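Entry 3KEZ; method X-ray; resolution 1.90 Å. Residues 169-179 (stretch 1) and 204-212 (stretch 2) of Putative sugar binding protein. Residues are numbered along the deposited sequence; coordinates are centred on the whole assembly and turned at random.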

ATOM      1  N   CYS A 169      10.225   8.787  12.889  1.00 10.70           N
ATOM      2  CA  CYS A 169       9.969   7.632  12.038  1.00 11.17           C
ATOM      3  C   CYS A 169      10.152   7.951  10.557  1.00 11.01           C
ATOM      4  O   CYS A 169      10.747   7.150   9.825  1.00 10.20           O
ATOM      5  N   TYR A 170       9.631   9.097  10.115  1.00 11.09           N
ATOM      6  CA  TYR A 170       9.771   9.514   8.713  1.00  9.10           C
ATOM      7  C   TYR A 170      11.236   9.710   8.345  1.00 11.43           C
ATOM      8  O   TYR A 170      11.651   9.392   7.209  1.00  9.86           O
ATOM      9  N   THR A 171      12.019  10.259   9.283  1.00 10.46           N
ATOM     10  CA  THR A 171      13.454  10.405   9.042  1.00 11.61           C
ATOM     11  C   THR A 171      14.070   9.054   8.663  1.00 11.35           C
ATOM     12  O   THR A 171      14.820   8.971   7.700  1.00 10.94           O
ATOM     13  N   GLU A 172      13.704   8.009   9.412  1.00 11.72           N
ATOM     14  CA  GLU A 172      14.223   6.640   9.206  1.00  9.32           C
ATOM     15  C   GLU A 172      13.682   6.022   7.927  1.00  9.22           C
ATOM     16  O   GLU A 172      14.444   5.379   7.174  1.00 11.97           O
ATOM     17  N   ILE A 173      12.383   6.223   7.678  1.00 10.91           N
ATOM     18  CA  ILE A 173      11.696   5.708   6.497  1.00  9.70           C
ATOM     19  C   ILE A 173      12.378   6.266   5.257  1.00 14.03           C
ATOM     20  O   ILE A 173      12.787   5.514   4.376  1.00 11.06           O
ATOM     21  N   ILE A 174      12.537   7.585   5.216  1.00 10.85           N
ATOM     22  CA  ILE A 174      13.106   8.264   4.038  1.00  8.71           C
ATOM     23  C   ILE A 174      14.582   7.881   3.873  1.00  9.66           C
ATOM     24  O   ILE A 174      15.050   7.598   2.754  1.00  8.99           O
ATOM     25  N   SER A 175      15.319   7.836   4.979  1.00  7.66           N
ATOM     26  CA  SER A 175      16.719   7.426   4.888  1.00  9.67           C
ATOM     27  C   SER A 175      16.881   6.030   4.308  1.00 11.19           C
ATOM     28  O   SER A 175      17.708   5.841   3.430  1.00  8.02           O
ATOM     29  N   ASP A 176      16.096   5.057   4.795  1.00  9.57           N
ATOM     30  CA  ASP A 176      16.176   3.688   4.284  1.00  9.86           C
ATOM     31  C   ASP A 176      15.821   3.646   2.805  1.00  8.23           C
ATOM     32  O   ASP A 176      16.562   3.115   1.981  1.00 11.82           O
ATOM     33  N   LEU A 177      14.692   4.256   2.461  1.00  9.66           N
ATOM     34  CA  LEU A 177      14.224   4.190   1.067  1.00  9.37           C
ATOM     35  C   LEU A 177      15.146   4.911   0.112  1.00 11.45           C
ATOM     36  O   LEU A 177      15.458   4.400  -0.974  1.00  8.29           O
ATOM     37  N   LYS A 178      15.613   6.087   0.499  1.00 11.23           N
ATOM     38  CA  LYS A 178      16.505   6.830  -0.370  1.00 12.99           C
ATOM     39  C   LYS A 178      17.768   6.034  -0.676  1.00 13.96           C
ATOM     40  O   LYS A 178      18.234   5.957  -1.811  1.00 12.15           O
ATOM     41  N   ASN A 179      18.334   5.475   0.376  1.00 14.47           N
ATOM     42  CA  ASN A 179      19.509   4.634   0.266  1.00 16.74           C
ATOM     43  C   ASN A 179      19.250   3.395  -0.572  1.00 14.15           C
ATOM     44  O   ASN A 179      20.108   3.007  -1.353  1.00 12.54           O
ATOM     45  N   ARG A 204       5.635   8.463  -2.614  1.00 10.48           N
ATOM     46  CA  ARG A 204       4.444   8.484  -1.770  1.00 10.35           C
ATOM     47  C   ARG A 204       4.786   9.011  -0.389  1.00 10.19           C
ATOM     48  O   ARG A 204       4.063   9.864   0.171  1.00  7.42           O
ATOM     49  N   VAL A 205       5.880   8.513   0.181  1.00  8.45           N
ATOM     50  CA  VAL A 205       6.251   8.898   1.533  1.00  8.65           C
ATOM     51  C   VAL A 205       6.516  10.416   1.566  1.00  8.84           C
ATOM     52  O   VAL A 205       6.008  11.093   2.439  1.00 11.58           O
ATOM     53  N   TYR A 206       7.209  10.947   0.565  1.00 10.53           N
ATOM     54  CA  TYR A 206       7.385  12.398   0.468  1.00  7.50           C
ATOM     55  C   TYR A 206       6.072  13.176   0.378  1.00  9.75           C
ATOM     56  O   TYR A 206       5.969  14.294   0.924  1.00 12.81           O
ATOM     57  N   LEU A 207       5.076  12.650  -0.340  1.00 11.34           N
ATOM     58  CA  LEU A 207       3.762  13.354  -0.418  1.00 10.56           C
ATOM     59  C   LEU A 207       3.154  13.429   0.951  1.00  9.78           C
ATOM     60  O   LEU A 207       2.658  14.489   1.380  1.00 12.16           O
ATOM     61  N   TYR A 208       3.166  12.315   1.665  1.00 10.02           N
ATOM     62  CA  TYR A 208       2.579  12.294   3.051  1.00 10.83           C
ATOM     63  C   TYR A 208       3.231  13.284   3.986  1.00 11.43           C
ATOM     64  O   TYR A 208       2.584  13.816   4.879  1.00 12.82           O
ATOM     65  N   LYS A 209       4.530  13.489   3.813  1.00 10.63           N
ATOM     66  CA  LYS A 209       5.279  14.481   4.570  1.00 10.74           C
ATOM     67  C   LYS A 209       5.158  15.903   4.049  1.00  9.24           C
ATOM     68  O   LYS A 209       5.625  16.804   4.684  1.00 11.94           O
ATOM     69  N   GLY A 210       4.533  16.116   2.897  1.00 10.57           N
ATOM     70  CA  GLY A 210       4.482  17.456   2.314  1.00 11.99           C
ATOM     71  C   GLY A 210       5.758  17.918   1.657  1.00 13.63           C
ATOM     72  O   GLY A 210       5.941  19.120   1.466  1.00 11.56           O
ATOM     73  N   GLU A 211       6.651  16.986   1.322  1.00 10.93           N
ATOM     74  CA  GLU A 211       7.909  17.324   0.613  1.00 10.61           C
ATOM     75  C   GLU A 211       7.708  17.149  -0.894  1.00 13.33           C
ATOM     76  O   GLU A 211       8.195  16.198  -1.495  1.00 13.60           O
ATOM     77  N   TYR A 212       6.977  18.095  -1.484  1.00 10.91           N
ATOM     78  CA  TYR A 212       6.480  17.946  -2.843  1.00 13.00           C
ATOM     79  C   TYR A 212       7.529  17.973  -3.909  1.00 10.91           C
ATOM     80  O   TYR A 212       7.408  17.227  -4.874  1.00 11.20           O
TER

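The two helices run nearly antiparallel, their axes crossing at -153° and approaching to 10.7 Å, and the contact between them is mainly apolar, with no direct hydrogen bond across it. Arg 204 lies out of reach of stretch 1. Val 205 (chi1 t) points toward it and fits as a knob into a hole formed by Tyr 170, Ile 173, Ile 174 and Leu 177: its CG1 lies 3.7 Å from Tyr 170 CE2 and 3.8 Å from Ile 174 CG1, while its CG2 meets Leu 177 CD1 at 3.9 Å. Both isoleucines are m,t. Tyr 206 (m) starts away, but its ring returns, bringing CE1 within 3.7 Å of Ile 174 CG2. Its hydroxyl joins a water bridge, with water 1 O 2.6 Å from Tyr 206 OH and accepting from Lys 178 NZ at 3.1 Å. Leu 207 faces away. Tyr 208 (m) directs its CB toward the edge of the Tyr 170 ring, 3.1 Å from Tyr 170 OH, before its own ring leads away. Lys 209, extended through chi3, lays its aliphatic chain against Ile 174, CD to CD1 3.6 Å, and its NZ forms a salt bridge with Glu 211 OE2 at 2.7 Å. Between them, Gly 210 adopts positive phi in a Schellman motif that ends the helix.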

ATOM      1  CB  CYS A 169       8.583   7.032  12.292  1.00 10.68           C
ATOM      2  SG  CYS A 169       8.416   6.237  13.903  1.00 14.17           S
ATOM      3  CB  TYR A 170       8.954  10.797   8.422  1.00 11.01           C
ATOM      4  CG  TYR A 170       7.535  10.527   7.943  1.00  6.71           C
ATOM      5  CD1 TYR A 170       6.520  10.136   8.826  1.00 12.40           C
ATOM      6  CD2 TYR A 170       7.219  10.641   6.583  1.00 10.10           C
ATOM      7  CE1 TYR A 170       5.201   9.880   8.365  1.00  9.47           C
ATOM      8  CE2 TYR A 170       5.921  10.369   6.107  1.00  7.53           C
ATOM      9  CZ  TYR A 170       4.918   9.996   6.999  1.00  9.40           C
ATOM     10  OH  TYR A 170       3.675   9.745   6.473  1.00  9.08           O
ATOM     11  CB  THR A 171      14.152  11.037  10.247  1.00 12.41           C
ATOM     12  OG1 THR A 171      13.596  12.348  10.451  1.00 10.36           O
ATOM     13  CG2 THR A 171      15.629  11.136  10.037  1.00  8.61           C
ATOM     14  CB  GLU A 172      13.896   5.738  10.402  1.00 12.50           C
ATOM     15  CG  GLU A 172      14.595   6.063  11.692  1.00 13.85           C
ATOM     16  CD  GLU A 172      16.094   6.353  11.531  1.00 20.09           C
ATOM     17  OE1 GLU A 172      16.812   5.576  10.867  1.00 19.32           O
ATOM     18  OE2 GLU A 172      16.542   7.390  12.042  1.00 18.14           O
ATOM     19  CB  ILE A 173      10.194   6.044   6.463  1.00 13.36           C
ATOM     20  CG1 ILE A 173       9.470   5.315   7.613  1.00 11.25           C
ATOM     21  CG2 ILE A 173       9.590   5.649   5.073  1.00  7.11           C
ATOM     22  CD1 ILE A 173       8.105   5.940   8.100  1.00 10.50           C
ATOM     23  CB  ILE A 174      12.886   9.807   4.157  1.00  6.87           C
ATOM     24  CG1 ILE A 174      11.385  10.128   3.989  1.00  9.17           C
ATOM     25  CG2 ILE A 174      13.692  10.595   3.127  1.00  6.83           C
ATOM     26  CD1 ILE A 174      10.991  11.595   4.361  1.00  6.40           C
ATOM     27  CB  SER A 175      17.417   7.493   6.243  1.00  7.33           C
ATOM     28  OG  SER A 175      18.704   6.974   6.139  1.00 16.51           O
ATOM     29  CB  ASP A 176      15.218   2.764   5.072  1.00  8.17           C
ATOM     30  CG  ASP A 176      15.738   2.396   6.458  1.00 16.98           C
ATOM     31  OD1 ASP A 176      16.908   2.743   6.785  1.00 17.71           O
ATOM     32  OD2 ASP A 176      14.971   1.725   7.218  1.00 11.98           O
ATOM     33  CB  LEU A 177      12.767   4.651   0.935  1.00 13.09           C
ATOM     34  CG  LEU A 177      11.676   3.657   1.297  1.00 10.75           C
ATOM     35  CD1 LEU A 177      10.299   4.348   1.525  1.00 11.96           C
ATOM     36  CD2 LEU A 177      11.552   2.520   0.229  1.00 15.04           C
ATOM     37  CB  LYS A 178      16.874   8.151   0.306  1.00 16.26           C
ATOM     38  CG  LYS A 178      17.561   9.135  -0.620  1.00 20.66           C
ATOM     39  CD  LYS A 178      17.616  10.526   0.001  1.00 26.05           C
ATOM     40  CE  LYS A 178      18.562  11.415  -0.822  1.00 35.69           C
ATOM     41  NZ  LYS A 178      18.103  11.582  -2.266  1.00 39.43           N
ATOM     42  CB  ASN A 179      19.973   4.241   1.658  1.00 17.48           C
ATOM     43  CG  ASN A 179      20.740   5.351   2.328  1.00 29.09           C
ATOM     44  OD1 ASN A 179      21.643   5.932   1.728  1.00 25.87           O
ATOM     45  ND2 ASN A 179      20.392   5.660   3.567  1.00 40.34           N
ATOM     46  CB  ARG A 204       3.823   7.059  -1.679  1.00 10.21           C
ATOM     47  CG  ARG A 204       2.444   7.071  -0.982  1.00 10.44           C
ATOM     48  CD  ARG A 204       2.076   5.714  -0.459  1.00 12.83           C
ATOM     49  NE  ARG A 204       2.096   4.693  -1.479  1.00 11.39           N
ATOM     50  CZ  ARG A 204       2.061   3.390  -1.219  1.00 13.63           C
ATOM     51  NH1 ARG A 204       2.032   2.952   0.020  1.00 10.66           N
ATOM     52  NH2 ARG A 204       2.078   2.509  -2.189  1.00 15.49           N
ATOM     53  CB  VAL A 205       7.452   8.124   2.058  1.00 12.81           C
ATOM     54  CG1 VAL A 205       7.894   8.691   3.446  1.00  7.91           C
ATOM     55  CG2 VAL A 205       7.140   6.616   2.172  1.00  6.83           C
ATOM     56  CB  TYR A 206       8.313  12.747  -0.697  1.00  7.00           C
ATOM     57  CG  TYR A 206       9.818  12.463  -0.484  1.00  8.23           C
ATOM     58  CD1 TYR A 206      10.491  12.950   0.636  1.00 11.70           C
ATOM     59  CD2 TYR A 206      10.581  11.876  -1.487  1.00 14.66           C
ATOM     60  CE1 TYR A 206      11.838  12.771   0.800  1.00  9.75           C
ATOM     61  CE2 TYR A 206      11.982  11.710  -1.341  1.00  9.56           C
ATOM     62  CZ  TYR A 206      12.579  12.171  -0.200  1.00  8.88           C
ATOM     63  OH  TYR A 206      13.896  12.039  -0.022  1.00 14.61           O
ATOM     64  CB  LEU A 207       2.786  12.635  -1.372  1.00  8.47           C
ATOM     65  CG  LEU A 207       3.110  12.632  -2.852  1.00 14.33           C
ATOM     66  CD1 LEU A 207       2.172  11.739  -3.650  1.00 12.58           C
ATOM     67  CD2 LEU A 207       3.075  14.075  -3.320  1.00  6.65           C
ATOM     68  CB  TYR A 208       2.725  10.919   3.724  1.00 13.02           C
ATOM     69  CG  TYR A 208       1.727   9.853   3.352  1.00 13.38           C
ATOM     70  CD1 TYR A 208       1.487   9.524   2.040  1.00  8.99           C
ATOM     71  CD2 TYR A 208       1.039   9.156   4.324  1.00 17.27           C
ATOM     72  CE1 TYR A 208       0.609   8.539   1.706  1.00  6.91           C
ATOM     73  CE2 TYR A 208       0.137   8.150   3.985  1.00 14.72           C
ATOM     74  CZ  TYR A 208      -0.056   7.833   2.681  1.00 10.61           C
ATOM     75  OH  TYR A 208      -0.914   6.811   2.316  1.00 11.31           O
ATOM     76  CB  LYS A 209       6.764  14.061   4.650  1.00  9.09           C
ATOM     77  CG  LYS A 209       7.589  14.778   5.651  1.00 18.67           C
ATOM     78  CD  LYS A 209       8.972  14.218   5.700  1.00 18.70           C
ATOM     79  CE  LYS A 209       9.806  14.936   6.727  1.00 17.68           C
ATOM     80  NZ  LYS A 209      10.590  15.946   6.087  1.00 17.28           N
ATOM     81  CB  GLU A 211       9.069  16.472   1.155  1.00 11.40           C
ATOM     82  CG  GLU A 211       9.300  16.828   2.643  1.00 20.25           C
ATOM     83  CD  GLU A 211      10.709  16.640   3.156  1.00 32.52           C
ATOM     84  OE1 GLU A 211      11.407  15.669   2.792  1.00 33.89           O
ATOM     85  OE2 GLU A 211      11.106  17.481   3.987  1.00 47.07           O
ATOM     86  CB  TYR A 212       5.407  18.973  -3.135  1.00 11.34           C
ATOM     87  CG  TYR A 212       4.253  18.746  -2.230  1.00 11.13           C
ATOM     88  CD1 TYR A 212       3.481  17.590  -2.343  1.00 16.42           C
ATOM     89  CD2 TYR A 212       3.937  19.655  -1.237  1.00 16.50           C
ATOM     90  CE1 TYR A 212       2.445  17.359  -1.511  1.00 11.02           C
ATOM     91  CE2 TYR A 212       2.877  19.430  -0.393  1.00 11.95           C
ATOM     92  CZ  TYR A 212       2.139  18.292  -0.531  1.00 18.00           C
ATOM     93  OH  TYR A 212       1.122  18.062   0.353  1.00 12.30           O
TER
HETATM   94  O   HOH W   1      15.117  12.464  -2.229  1.00 27.33           O